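Local atomic coordinates of thiosulfate reductase (Thermus thermophilus, PDB entry 2VPZ), a protein that probably catalyses the reduction of sulfur compounds such as thiosulfate or polysulfide, using a molybdenum centre with two guanine dinucleotide cofactors and a [4Fe-4S] cluster. Residues A[463-468]-A[478-483]; A[202-207]-A[233-238]; A[675-680]-A[712-717]. All blocks are in the same frame, centred on the assembly; numbering follows the deposited sequence.

Contact 1: residues A[463-468]-A[478-483]; sequences VAIDVL and VILPEA. With MGD (2-amino-5,6-dimercapto-7-methyl-3,7,8a,9-tetrahydro-8-oxa-1,3,9,10-tetraaza-anthracen-4-one guanosine dinucleotide), chain H.
D466 and E482 are joined through their backbones, E482 N donating to D466 O at 3.0 Å, and their carboxylates meet two different parts of the guanosine of MGD (chain H). D466 takes the ribose: its OD1 accepts from O3' at 2.7 Å, and its OD2 accepts from O2' at 2.6 Å. E482 takes the base. Its chain is extended, with CD anti to CA (chi2 -161°), and OE1 accepts from the guanine N1 at 2.6 Å and, more weakly, from the amino group N2. N2 also donates to I465 O at 3.0 Å, so the guanine edge is read by a carbonyl of one strand and a carboxylate that follows the other. Replacing D466 by an alanine would probably leave both ribose hydroxyls without these acceptors and the sugar less firmly fixed. The two strands, 463-466 and 479-481, run parallel at one edge of a five-stranded parallel sheet, 479-481 outermost, and the nucleotide sits past their C-terminal ends, as is usual in Rossmann-like folds. Between them, L480 N bonds to A464 O in a nearly straight line (167°), and L480 O receives a weak bond from D466 N. Further back, the I465 and L480 side chains cross obliquely, CG2 of I465 lying 4.2 Å from CB of L480, and both rest on I521 of helix 518-528. V463 and V478 point the same way, side by side, with I124 of helix 117-134 against them. Further hydrogen bonds position the two acids. V467 N donates to the anti lone pair of D466 OD2 at 2.8 Å, which restrains the carboxylate, and Y438 OH is hydrogen-bonded to E482 OE1, while G518 N reaches OE2 through a weak bond.

Contact 2: residues A[202-207]-A[233-238]; sequences YIVLIG and VVVDPR. With MGD (2-amino-5,6-dimercapto-7-methyl-3,7,8a,9-tetrahydro-8-oxa-1,3,9,10-tetraaza-anthracen-4-one guanosine dinucleotide), chain I.
The ring of Y202 lies obliquely against V233, with CG2 of the valine 3.7 Å from CZ and also close to OH. CG of Y202 is anti to the backbone N (chi1 -167°), which starts the ring toward V233 although the bond to CB does not point there, and its hydroxyl is hydrogen-bonded to E318. The contact pairs the two strands of a beta-alpha-beta unit, strand 202-206, helix 216-227 and strand 231-235, within a four-stranded parallel sheet of Rossmann-like character. Four backbone bonds link the segments, from V233 N to I203 O at 2.8 Å through to G207 N with V235 O at 3.0 Å. V204 and V233 point the same way, as do I206 and V235; on the other face of the sheet, CD1 of L205 approaches CG2 of V234 to 4.0 Å. Beyond the strand ends both segments receive MGD (chain I). V235 O accepts from the guanine N2 at 3.0 Å as well as from G207 N. At G207, phi is positive (73°), which by itself favours glycine. D236 OD1 accepts from R238 N, forming an Asx turn, which helps hold the carboxylate against the ribose hydroxyls, where its OD2 accepts from O3' at 2.7 Å. R238, salt-bridged to E212 through NH1, brings NH2 to the same O3' in the plane of its guanidinium, at 2.7 Å.

Contact 3: residues A[675-680]-A[712-717]; sequences VKEGPV and RGASDN. With MGD (2-amino-5,6-dimercapto-7-methyl-3,7,8a,9-tetrahydro-8-oxa-1,3,9,10-tetraaza-anthracen-4-one guanosine dinucleotide), chain H.
S715 N donates to E677 OE1 in a short, nearly straight bond of 2.6 Å (167°), arriving on the anti side of the carboxylate but 32° out of its plane. The glutamate chain is bent at chi2 (-57°), which brings CD to the backbone N of S715. Its other oxygen, OE2, forms a salt bridge with K702, so each oxygen of the carboxylate has its own partner. Next to this bond the contact is apolar: CB of A714 sits against both methyls of V680, 3.5 Å from CG2, and both side chains also touch L669. Strand 676-683 belongs to the mixed sheet of the molybdopterin dinucleotide-binding domain, whose clan has the double-psi beta-barrel fold, and segment 712-717 is an irregular segment running alongside it in the opposite direction. At the start of the loop a water bridges the segments, donating to P679 O at 2.9 Å and accepting from G713 N at 3.1 Å. G713 has a positive phi, which favours glycine. At the far end the loop reaches MGD (chain H). There D716 OD2 accepts from the pterin N18 at 3.2 Å and, weakly, from the amino group N19. Q720 also bonds to OD2 and H697 to OD1, while S715 OG is bonded to Y718 N.

In the fold
Followed from the N terminus, contact 2 comes first, closing the helix-containing crossover between strands 202-206 and 231-235. Contact 1 follows, closing a short connection with no helix or strand between 463-468 and 478-483. Contact 3 comes last, bringing the loop at 712-717 back to strand 676-683 in the dinucleotide-binding domain. The three are in series: none nests in or crosses another. Contacts 1 and 2 lie on opposite sides of the centre of the chain, with centres about 40 Å apart, and each receives the guanosine of a different MGD. Contacts 1 and 3 meet the same MGD (chain H), one at its guanine end and the other at its pterin.

Contact 1: residues A[463-468]-A[478-483]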
loop_
_atom_site.group_PDB
_atom_site.type_symbol
_atom_site.label_atom_id
_atom_site.label_comp_id
_atom_site.label_asym_id
_atom_site.label_seq_id
_atom_site.Cartn_x
_atom_site.Cartn_y
_atom_site.Cartn_z
ATOM N N VAL A 463 18.343 40.784 41.839
ATOM C CA VAL A 463 18.943 39.473 42.053
ATOM C C VAL A 463 18.288 38.404 41.135
ATOM O O VAL A 463 17.079 38.427 40.878
ATOM C CB VAL A 463 18.882 39.005 43.564
ATOM C CG1 VAL A 463 19.863 37.853 43.784
ATOM C CG2 VAL A 463 19.223 40.192 44.518
ATOM N N ALA A 464 19.093 37.486 40.598
ATOM C CA ALA A 464 18.607 36.406 39.735
ATOM C C ALA A 464 19.170 35.065 40.207
ATOM O O ALA A 464 20.375 34.927 40.355
ATOM C CB ALA A 464 18.984 36.674 38.245
ATOM N N ILE A 465 18.280 34.094 40.435
ATOM C CA ILE A 465 18.628 32.735 40.924
ATOM C C ILE A 465 18.332 31.792 39.738
ATOM O O ILE A 465 17.174 31.627 39.327
ATOM C CB ILE A 465 17.769 32.399 42.185
ATOM C CG1 ILE A 465 17.574 33.662 43.032
ATOM C CG2 ILE A 465 18.431 31.265 42.992
ATOM C CD1 ILE A 465 17.003 33.437 44.445
ATOM N N ASP A 466 19.374 31.141 39.209
ATOM C CA ASP A 466 19.225 30.318 38.002
ATOM C C ASP A 466 20.334 29.261 37.879
ATOM O O ASP A 466 21.126 29.092 38.811
ATOM C CB ASP A 466 19.326 31.271 36.788
ATOM C CG ASP A 466 18.427 30.848 35.586
ATOM O OD1 ASP A 466 17.472 31.602 35.268
ATOM O OD2 ASP A 466 18.697 29.813 34.960
ATOM N N VAL A 467 20.413 28.568 36.745
ATOM C CA VAL A 467 21.492 27.596 36.514
ATOM C C VAL A 467 22.421 27.902 35.320
ATOM O O VAL A 467 23.635 27.663 35.386
ATOM C CB VAL A 467 21.035 26.144 36.241
ATOM C CG1 VAL A 467 22.272 25.236 36.000
ATOM C CG2 VAL A 467 20.154 25.604 37.375
ATOM N N LEU A 468 21.852 28.414 34.239
ATOM C CA LEU A 468 22.670 28.691 33.069
ATOM C C LEU A 468 22.919 30.219 32.948
ATOM O O LEU A 468 22.220 31.006 33.588
ATOM C CB LEU A 468 21.973 28.120 31.793
ATOM C CG LEU A 468 21.529 26.621 31.746
ATOM C CD1 LEU A 468 20.306 26.418 30.809
ATOM C CD2 LEU A 468 22.713 25.715 31.324
ATOM N N VAL A 478 24.719 40.416 41.764
ATOM C CA VAL A 478 24.508 39.116 42.432
ATOM C C VAL A 478 23.660 38.096 41.648
ATOM O O VAL A 478 22.448 38.294 41.365
ATOM C CB VAL A 478 23.848 39.161 43.895
ATOM C CG1 VAL A 478 24.367 37.965 44.742
ATOM C CG2 VAL A 478 24.129 40.471 44.620
ATOM N N ILE A 479 24.345 36.999 41.315
ATOM C CA ILE A 479 23.858 35.823 40.602
ATOM C C ILE A 479 24.027 34.697 41.641
ATOM O O ILE A 479 25.110 34.548 42.191
ATOM C CB ILE A 479 24.767 35.477 39.342
ATOM C CG1 ILE A 479 24.655 36.549 38.264
ATOM C CG2 ILE A 479 24.383 34.083 38.774
ATOM C CD1 ILE A 479 25.867 36.654 37.308
ATOM N N LEU A 480 22.979 33.921 41.926
ATOM C CA LEU A 480 23.079 32.796 42.877
ATOM C C LEU A 480 22.826 31.470 42.115
ATOM O O LEU A 480 21.738 31.288 41.551
ATOM C CB LEU A 480 22.078 32.982 44.055
ATOM C CG LEU A 480 22.059 34.343 44.790
ATOM C CD1 LEU A 480 20.963 34.375 45.872
ATOM C CD2 LEU A 480 23.447 34.657 45.409
ATOM N N PRO A 481 23.823 30.530 42.076
ATOM C CA PRO A 481 23.616 29.251 41.365
ATOM C C PRO A 481 22.759 28.200 42.081
ATOM O O PRO A 481 23.183 27.678 43.124
ATOM C CB PRO A 481 25.031 28.777 41.052
ATOM C CG PRO A 481 25.863 29.313 42.214
ATOM C CD PRO A 481 25.184 30.631 42.632
ATOM N N GLU A 482 21.579 27.886 41.548
ATOM C CA GLU A 482 20.725 26.897 42.185
ATOM C C GLU A 482 21.145 25.484 41.840
ATOM O O GLU A 482 21.845 25.212 40.845
ATOM C CB GLU A 482 19.203 27.026 41.835
ATOM C CG GLU A 482 18.327 26.537 43.030
ATOM C CD GLU A 482 16.861 26.173 42.713
ATOM O OE1 GLU A 482 16.293 26.709 41.751
ATOM O OE2 GLU A 482 16.295 25.358 43.481
ATOM N N ALA A 483 20.766 24.580 42.726
ATOM C CA ALA A 483 21.051 23.193 42.526
ATOM C C ALA A 483 19.878 22.730 41.697
ATOM O O ALA A 483 18.730 23.176 41.832
ATOM C CB ALA A 483 21.160 22.436 43.843
HETATM P PB MGD H . 11.838 29.457 30.221
HETATM O O1B MGD H . 12.226 30.099 28.924
HETATM O O2B MGD H . 11.997 27.977 30.385
HETATM O O3B MGD H . 10.370 30.061 30.510
HETATM O O3A MGD H . 8.137 31.105 30.972
HETATM P PA MGD H . 9.478 30.669 31.719
HETATM O O1A MGD H . 9.369 29.491 32.674
HETATM O O2A MGD H . 10.117 31.936 32.164
HETATM O "O5'" MGD H . 12.681 30.082 31.385
HETATM C "C5'" MGD H . 13.120 29.307 32.501
HETATM C "C4'" MGD H . 14.260 30.094 33.146
HETATM O "O4'" MGD H . 14.441 29.363 34.354
HETATM C "C3'" MGD H . 15.581 30.043 32.423
HETATM O "O3'" MGD H . 16.305 31.203 32.855
HETATM C "C2'" MGD H . 16.196 28.750 32.980
HETATM O "O2'" MGD H . 17.586 28.837 32.816
HETATM C "C1'" MGD H . 15.772 28.770 34.451
HETATM N N9 MGD H . 15.715 27.468 35.218
HETATM C C8 MGD H . 15.377 26.272 34.732
HETATM N N7 MGD H . 15.374 25.293 35.666
HETATM C C5 MGD H . 15.677 25.871 36.849
HETATM C C6 MGD H . 15.805 25.445 38.313
HETATM O O6 MGD H . 15.671 24.229 38.693
HETATM N N1 MGD H . 16.115 26.446 39.202
HETATM C C2 MGD H . 16.306 27.757 38.855
HETATM N N2 MGD H . 16.620 28.736 39.758
HETATM N N3 MGD H . 16.171 28.147 37.581
HETATM C C4 MGD H . 15.889 27.307 36.530
HETATM C C10 MGD H . 7.021 30.183 30.774
HETATM C C11 MGD H . 5.856 30.986 30.305
HETATM O O11 MGD H . 6.370 31.869 29.306
HETATM C C12 MGD H . 4.669 30.249 29.804
HETATM S S12 MGD H . 3.962 28.960 30.685
HETATM C C13 MGD H . 4.039 30.597 28.682
HETATM S S13 MGD H . 2.736 29.824 27.997
HETATM C C14 MGD H . 4.333 31.729 27.859
HETATM N N15 MGD H . 4.831 31.244 26.540
HETATM C C16 MGD H . 5.355 32.238 25.748
HETATM C C17 MGD H . 5.413 32.259 24.284
HETATM O O17 MGD H . 4.997 31.271 23.608
HETATM N N18 MGD H . 5.901 33.350 23.692
HETATM C C19 MGD H . 6.348 34.426 24.369
HETATM N N19 MGD H . 6.906 35.501 23.735
HETATM N N20 MGD H . 6.284 34.464 25.702
HETATM C C21 MGD H . 5.846 33.447 26.436
HETATM N N22 MGD H . 5.872 33.512 27.771
HETATM C C23 MGD H . 5.297 32.556 28.654
#

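Contact 2: residues A[202-207]-A[233-238]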
loop_
_atom_site.group_PDB
_atom_site.type_symbol
_atom_site.label_atom_id
_atom_site.label_comp_id
_atom_site.label_asym_id
_atom_site.label_seq_id
_atom_site.Cartn_x
_atom_site.Cartn_y
_atom_site.Cartn_z
ATOM N N TYR A 202 -16.300 12.565 20.478
ATOM C CA TYR A 202 -16.168 13.653 19.508
ATOM C C TYR A 202 -15.449 14.764 20.306
ATOM O O TYR A 202 -15.914 15.179 21.372
ATOM C CB TYR A 202 -17.589 14.087 19.098
ATOM C CG TYR A 202 -17.652 14.984 17.875
ATOM C CD1 TYR A 202 -17.708 14.453 16.582
ATOM C CD2 TYR A 202 -17.687 16.382 18.008
ATOM C CE1 TYR A 202 -17.801 15.264 15.457
ATOM C CE2 TYR A 202 -17.783 17.219 16.893
ATOM C CZ TYR A 202 -17.840 16.655 15.619
ATOM O OH TYR A 202 -17.932 17.451 14.507
ATOM N N ILE A 203 -14.324 15.231 19.779
ATOM C CA ILE A 203 -13.498 16.256 20.426
ATOM C C ILE A 203 -13.190 17.493 19.545
ATOM O O ILE A 203 -12.719 17.342 18.416
ATOM C CB ILE A 203 -12.132 15.608 20.895
ATOM C CG1 ILE A 203 -12.402 14.473 21.876
ATOM C CG2 ILE A 203 -11.187 16.673 21.508
ATOM C CD1 ILE A 203 -11.149 13.649 22.232
ATOM N N VAL A 204 -13.453 18.702 20.034
ATOM C CA VAL A 204 -13.151 19.902 19.246
ATOM C C VAL A 204 -12.022 20.745 19.874
ATOM O O VAL A 204 -12.168 21.284 20.982
ATOM C CB VAL A 204 -14.439 20.802 18.998
ATOM C CG1 VAL A 204 -14.078 21.997 18.083
ATOM C CG2 VAL A 204 -15.570 19.964 18.349
ATOM N N LEU A 205 -10.902 20.819 19.150
ATOM C CA LEU A 205 -9.692 21.549 19.535
ATOM C C LEU A 205 -9.602 22.919 18.870
ATOM O O LEU A 205 -9.575 23.029 17.633
ATOM C CB LEU A 205 -8.405 20.741 19.190
ATOM C CG LEU A 205 -8.321 19.310 19.767
ATOM C CD1 LEU A 205 -7.030 18.614 19.306
ATOM C CD2 LEU A 205 -8.411 19.359 21.310
ATOM N N ILE A 206 -9.592 23.967 19.681
ATOM C CA ILE A 206 -9.434 25.314 19.192
ATOM C C ILE A 206 -7.993 25.854 19.515
ATOM O O ILE A 206 -7.727 26.289 20.637
ATOM C CB ILE A 206 -10.597 26.276 19.755
ATOM C CG1 ILE A 206 -11.960 25.805 19.227
ATOM C CG2 ILE A 206 -10.313 27.754 19.369
ATOM C CD1 ILE A 206 -13.123 26.802 19.385
ATOM N N GLY A 207 -7.068 25.743 18.555
ATOM C CA GLY A 207 -5.709 26.217 18.685
ATOM C C GLY A 207 -4.775 25.441 19.582
ATOM O O GLY A 207 -3.579 25.669 19.800
ATOM N N VAL A 233 -12.014 17.231 15.703
ATOM C CA VAL A 233 -12.106 18.403 14.813
ATOM C C VAL A 233 -11.081 19.500 15.247
ATOM O O VAL A 233 -11.053 19.883 16.403
ATOM C CB VAL A 233 -13.567 19.024 14.809
ATOM C CG1 VAL A 233 -13.612 20.267 13.904
ATOM C CG2 VAL A 233 -14.607 17.976 14.319
ATOM N N VAL A 234 -10.218 19.964 14.348
ATOM C CA VAL A 234 -9.247 21.004 14.711
ATOM C C VAL A 234 -9.536 22.335 13.989
ATOM O O VAL A 234 -9.738 22.368 12.780
ATOM C CB VAL A 234 -7.742 20.576 14.430
ATOM C CG1 VAL A 234 -6.784 21.782 14.601
ATOM C CG2 VAL A 234 -7.321 19.452 15.386
ATOM N N VAL A 235 -9.586 23.410 14.783
ATOM C CA VAL A 235 -9.829 24.781 14.324
ATOM C C VAL A 235 -8.482 25.502 14.556
ATOM O O VAL A 235 -8.021 25.621 15.699
ATOM C CB VAL A 235 -10.966 25.440 15.171
ATOM C CG1 VAL A 235 -11.275 26.844 14.650
ATOM C CG2 VAL A 235 -12.231 24.539 15.157
ATOM N N ASP A 236 -7.842 25.986 13.487
ATOM C CA ASP A 236 -6.505 26.599 13.570
ATOM C C ASP A 236 -6.158 27.181 12.170
ATOM O O ASP A 236 -6.482 26.568 11.156
ATOM C CB ASP A 236 -5.505 25.430 13.915
ATOM C CG ASP A 236 -4.138 25.908 14.493
ATOM O OD1 ASP A 236 -3.557 26.899 14.000
ATOM O OD2 ASP A 236 -3.615 25.218 15.430
ATOM N N PRO A 237 -5.526 28.383 12.104
ATOM C CA PRO A 237 -5.174 28.888 10.761
ATOM C C PRO A 237 -3.983 28.080 10.165
ATOM O O PRO A 237 -3.597 28.284 9.013
ATOM C CB PRO A 237 -4.828 30.366 10.988
ATOM C CG PRO A 237 -4.441 30.447 12.454
ATOM C CD PRO A 237 -5.347 29.424 13.127
ATOM N N ARG A 238 -3.431 27.160 10.971
ATOM C CA ARG A 238 -2.254 26.337 10.582
ATOM C C ARG A 238 -2.565 24.805 10.637
ATOM O O ARG A 238 -3.174 24.337 11.602
ATOM C CB ARG A 238 -1.056 26.651 11.518
ATOM C CG ARG A 238 0.370 26.326 10.968
ATOM C CD ARG A 238 1.443 26.382 12.081
ATOM N NE ARG A 238 0.959 25.826 13.344
ATOM C CZ ARG A 238 1.370 24.676 13.895
ATOM N NH1 ARG A 238 2.295 23.945 13.287
ATOM N NH2 ARG A 238 0.851 24.246 15.049
HETATM P PB MGD I . -2.260 27.291 21.652
HETATM O O1B MGD I . -1.808 28.698 21.670
HETATM O O2B MGD I . -3.643 26.960 21.896
HETATM O O3B MGD I . -1.199 26.730 22.710
HETATM O O3A MGD I . 0.476 25.246 23.922
HETATM P PA MGD I . -1.061 25.420 23.613
HETATM O O1A MGD I . -1.646 25.540 24.941
HETATM O O2A MGD I . -1.526 24.241 22.900
HETATM O "O5'" MGD I . -1.890 26.630 20.291
HETATM C "C5'" MGD I . -0.826 26.933 19.387
HETATM C "C4'" MGD I . -1.573 26.815 18.069
HETATM O "O4'" MGD I . -2.444 27.933 18.125
HETATM C "C3'" MGD I . -0.774 26.996 16.751
HETATM O "O3'" MGD I . -1.079 25.940 15.804
HETATM C "C2'" MGD I . -1.262 28.343 16.159
HETATM O "O2'" MGD I . -1.564 28.159 14.782
HETATM C "C1'" MGD I . -2.614 28.495 16.810
HETATM N N9 MGD I . -3.357 29.775 16.651
HETATM C C8 MGD I . -2.815 31.027 16.525
HETATM N N7 MGD I . -3.779 31.981 16.387
HETATM C C5 MGD I . -4.969 31.326 16.402
HETATM C C6 MGD I . -6.382 31.717 16.217
HETATM O O6 MGD I . -6.625 32.923 16.105
HETATM N N1 MGD I . -7.328 30.781 16.272
HETATM C C2 MGD I . -7.031 29.460 16.412
HETATM N N2 MGD I . -8.045 28.525 16.457
HETATM N N3 MGD I . -5.747 29.015 16.579
HETATM C C4 MGD I . -4.694 29.879 16.583
HETATM C C10 MGD I . 1.292 25.912 24.861
HETATM C C11 MGD I . 1.360 24.982 26.029
HETATM O O11 MGD I . 2.122 23.831 25.636
HETATM C C12 MGD I . 1.780 25.668 27.355
HETATM S S12 MGD I . 1.011 27.056 27.916
HETATM C C13 MGD I . 2.792 25.187 28.164
HETATM S S13 MGD I . 3.121 25.915 29.668
HETATM C C14 MGD I . 3.606 23.988 27.750
HETATM N N15 MGD I . 4.906 24.252 27.257
HETATM C C16 MGD I . 5.546 23.372 26.422
HETATM C C17 MGD I . 6.943 23.545 25.885
HETATM O O17 MGD I . 7.629 24.539 26.254
HETATM N N18 MGD I . 7.486 22.575 25.073
HETATM C C19 MGD I . 6.700 21.533 24.699
HETATM N N19 MGD I . 7.230 20.672 23.852
HETATM N N20 MGD I . 5.403 21.294 25.088
HETATM C C21 MGD I . 4.834 22.169 25.973
HETATM N N22 MGD I . 3.586 22.042 26.393
HETATM C C23 MGD I . 2.782 23.149 26.795
#

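Contact 3: residues A[675-680]-A[712-717]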
loop_
_atom_site.group_PDB
_atom_site.type_symbol
_atom_site.label_atom_id
_atom_site.label_comp_id
_atom_site.label_asym_id
_atom_site.label_seq_id
_atom_site.Cartn_x
_atom_site.Cartn_y
_atom_site.Cartn_z
ATOM N N VAL A 675 12.045 46.332 14.430
ATOM C CA VAL A 675 12.939 45.366 15.070
ATOM C C VAL A 675 13.155 44.141 14.133
ATOM O O VAL A 675 12.189 43.578 13.573
ATOM C CB VAL A 675 12.419 44.885 16.507
ATOM C CG1 VAL A 675 13.405 43.898 17.134
ATOM C CG2 VAL A 675 12.235 46.106 17.444
ATOM N N LYS A 676 14.435 43.789 13.917
ATOM C CA LYS A 676 14.914 42.664 13.083
ATOM C C LYS A 676 15.289 41.466 13.959
ATOM O O LYS A 676 15.916 41.658 15.003
ATOM C CB LYS A 676 16.177 43.052 12.299
ATOM C CG LYS A 676 15.998 43.668 10.946
ATOM C CD LYS A 676 17.150 44.633 10.658
ATOM C CE LYS A 676 16.993 45.350 9.322
ATOM N NZ LYS A 676 17.458 44.514 8.159
ATOM N N GLU A 677 14.949 40.251 13.537
ATOM C CA GLU A 677 15.338 39.074 14.308
ATOM C C GLU A 677 16.228 38.062 13.514
ATOM O O GLU A 677 15.783 37.478 12.512
ATOM C CB GLU A 677 14.110 38.406 14.991
ATOM C CG GLU A 677 14.034 38.724 16.506
ATOM C CD GLU A 677 15.308 38.295 17.245
ATOM O OE1 GLU A 677 15.602 37.080 17.204
ATOM O OE2 GLU A 677 16.008 39.151 17.827
ATOM N N GLY A 678 17.492 37.976 13.984
ATOM C CA GLY A 678 18.583 37.128 13.463
ATOM C C GLY A 678 18.173 36.234 12.316
ATOM O O GLY A 678 16.994 35.837 12.362
ATOM N N PRO A 679 19.063 35.798 11.359
ATOM C CA PRO A 679 18.639 34.917 10.247
ATOM C C PRO A 679 17.974 33.558 10.570
ATOM O O PRO A 679 18.551 32.782 11.327
ATOM C CB PRO A 679 19.917 34.783 9.386
ATOM C CG PRO A 679 21.047 34.862 10.373
ATOM C CD PRO A 679 20.505 35.674 11.598
ATOM N N VAL A 680 16.785 33.311 9.997
ATOM C CA VAL A 680 15.960 32.069 10.158
ATOM C C VAL A 680 15.735 31.338 8.839
ATOM O O VAL A 680 15.581 31.971 7.789
ATOM C CB VAL A 680 14.475 32.324 10.655
ATOM C CG1 VAL A 680 14.214 31.544 11.925
ATOM C CG2 VAL A 680 14.195 33.801 10.791
ATOM N N ARG A 712 21.441 31.278 17.268
ATOM C CA ARG A 712 20.608 30.364 16.464
ATOM C C ARG A 712 19.079 30.647 16.400
ATOM O O ARG A 712 18.439 30.843 17.438
ATOM C CB ARG A 712 20.908 28.905 16.960
ATOM C CG ARG A 712 22.404 28.737 17.395
ATOM C CD ARG A 712 22.892 27.293 17.747
ATOM N NE ARG A 712 23.374 26.541 16.585
ATOM C CZ ARG A 712 24.625 26.181 16.316
ATOM N NH1 ARG A 712 25.619 26.487 17.128
ATOM N NH2 ARG A 712 24.883 25.500 15.207
ATOM N N GLY A 713 18.530 30.725 15.184
ATOM C CA GLY A 713 17.121 31.018 14.956
ATOM C C GLY A 713 16.675 32.454 15.222
ATOM O O GLY A 713 17.504 33.314 15.506
ATOM N N ALA A 714 15.373 32.720 15.138
ATOM C CA ALA A 714 14.780 34.039 15.394
ATOM C C ALA A 714 13.975 33.989 16.700
ATOM O O ALA A 714 13.321 32.981 16.960
ATOM C CB ALA A 714 13.844 34.431 14.244
ATOM N N SER A 715 14.018 35.048 17.509
ATOM C CA SER A 715 13.250 35.111 18.764
ATOM C C SER A 715 11.839 35.708 18.518
ATOM O O SER A 715 11.745 36.812 17.995
ATOM C CB SER A 715 13.958 35.980 19.831
ATOM O OG SER A 715 13.073 36.312 20.890
ATOM N N ASP A 716 10.753 35.004 18.861
ATOM C CA ASP A 716 9.405 35.569 18.667
ATOM C C ASP A 716 9.162 36.781 19.612
ATOM O O ASP A 716 8.603 37.818 19.188
ATOM C CB ASP A 716 8.290 34.493 18.831
ATOM C CG ASP A 716 8.077 34.009 20.284
ATOM O OD1 ASP A 716 9.041 33.561 20.933
ATOM O OD2 ASP A 716 6.922 34.066 20.754
ATOM N N ASN A 717 9.624 36.652 20.861
ATOM C CA ASN A 717 9.521 37.689 21.922
ATOM C C ASN A 717 10.238 39.009 21.578
ATOM O O ASN A 717 9.757 40.086 21.933
ATOM C CB ASN A 717 10.078 37.189 23.260
ATOM C CG ASN A 717 9.565 38.005 24.430
ATOM O OD1 ASN A 717 10.328 38.490 25.273
ATOM N ND2 ASN A 717 8.254 38.158 24.485
HETATM P PB MGD H . 11.838 29.457 30.221
HETATM O O1B MGD H . 12.226 30.099 28.924
HETATM O O2B MGD H . 11.997 27.977 30.385
HETATM O O3B MGD H . 10.370 30.061 30.510
HETATM O O3A MGD H . 8.137 31.105 30.972
HETATM P PA MGD H . 9.478 30.669 31.719
HETATM O O1A MGD H . 9.369 29.491 32.674
HETATM O O2A MGD H . 10.117 31.936 32.164
HETATM O "O5'" MGD H . 12.681 30.082 31.385
HETATM C "C5'" MGD H . 13.120 29.307 32.501
HETATM C "C4'" MGD H . 14.260 30.094 33.146
HETATM O "O4'" MGD H . 14.441 29.363 34.354
HETATM C "C3'" MGD H . 15.581 30.043 32.423
HETATM O "O3'" MGD H . 16.305 31.203 32.855
HETATM C "C2'" MGD H . 16.196 28.750 32.980
HETATM O "O2'" MGD H . 17.586 28.837 32.816
HETATM C "C1'" MGD H . 15.772 28.770 34.451
HETATM N N9 MGD H . 15.715 27.468 35.218
HETATM C C8 MGD H . 15.377 26.272 34.732
HETATM N N7 MGD H . 15.374 25.293 35.666
HETATM C C5 MGD H . 15.677 25.871 36.849
HETATM C C6 MGD H . 15.805 25.445 38.313
HETATM O O6 MGD H . 15.671 24.229 38.693
HETATM N N1 MGD H . 16.115 26.446 39.202
HETATM C C2 MGD H . 16.306 27.757 38.855
HETATM N N2 MGD H . 16.620 28.736 39.758
HETATM N N3 MGD H . 16.171 28.147 37.581
HETATM C C4 MGD H . 15.889 27.307 36.530
HETATM C C10 MGD H . 7.021 30.183 30.774
HETATM C C11 MGD H . 5.856 30.986 30.305
HETATM O O11 MGD H . 6.370 31.869 29.306
HETATM C C12 MGD H . 4.669 30.249 29.804
HETATM S S12 MGD H . 3.962 28.960 30.685
HETATM C C13 MGD H . 4.039 30.597 28.682
HETATM S S13 MGD H . 2.736 29.824 27.997
HETATM C C14 MGD H . 4.333 31.729 27.859
HETATM N N15 MGD H . 4.831 31.244 26.540
HETATM C C16 MGD H . 5.355 32.238 25.748
HETATM C C17 MGD H . 5.413 32.259 24.284
HETATM O O17 MGD H . 4.997 31.271 23.608
HETATM N N18 MGD H . 5.901 33.350 23.692
HETATM C C19 MGD H . 6.348 34.426 24.369
HETATM N N19 MGD H . 6.906 35.501 23.735
HETATM N N20 MGD H . 6.284 34.464 25.702
HETATM C C21 MGD H . 5.846 33.447 26.436
HETATM N N22 MGD H . 5.872 33.512 27.771
HETATM C C23 MGD H . 5.297 32.556 28.654
HETATM O O HOH W 1 20.444 31.121 12.733
#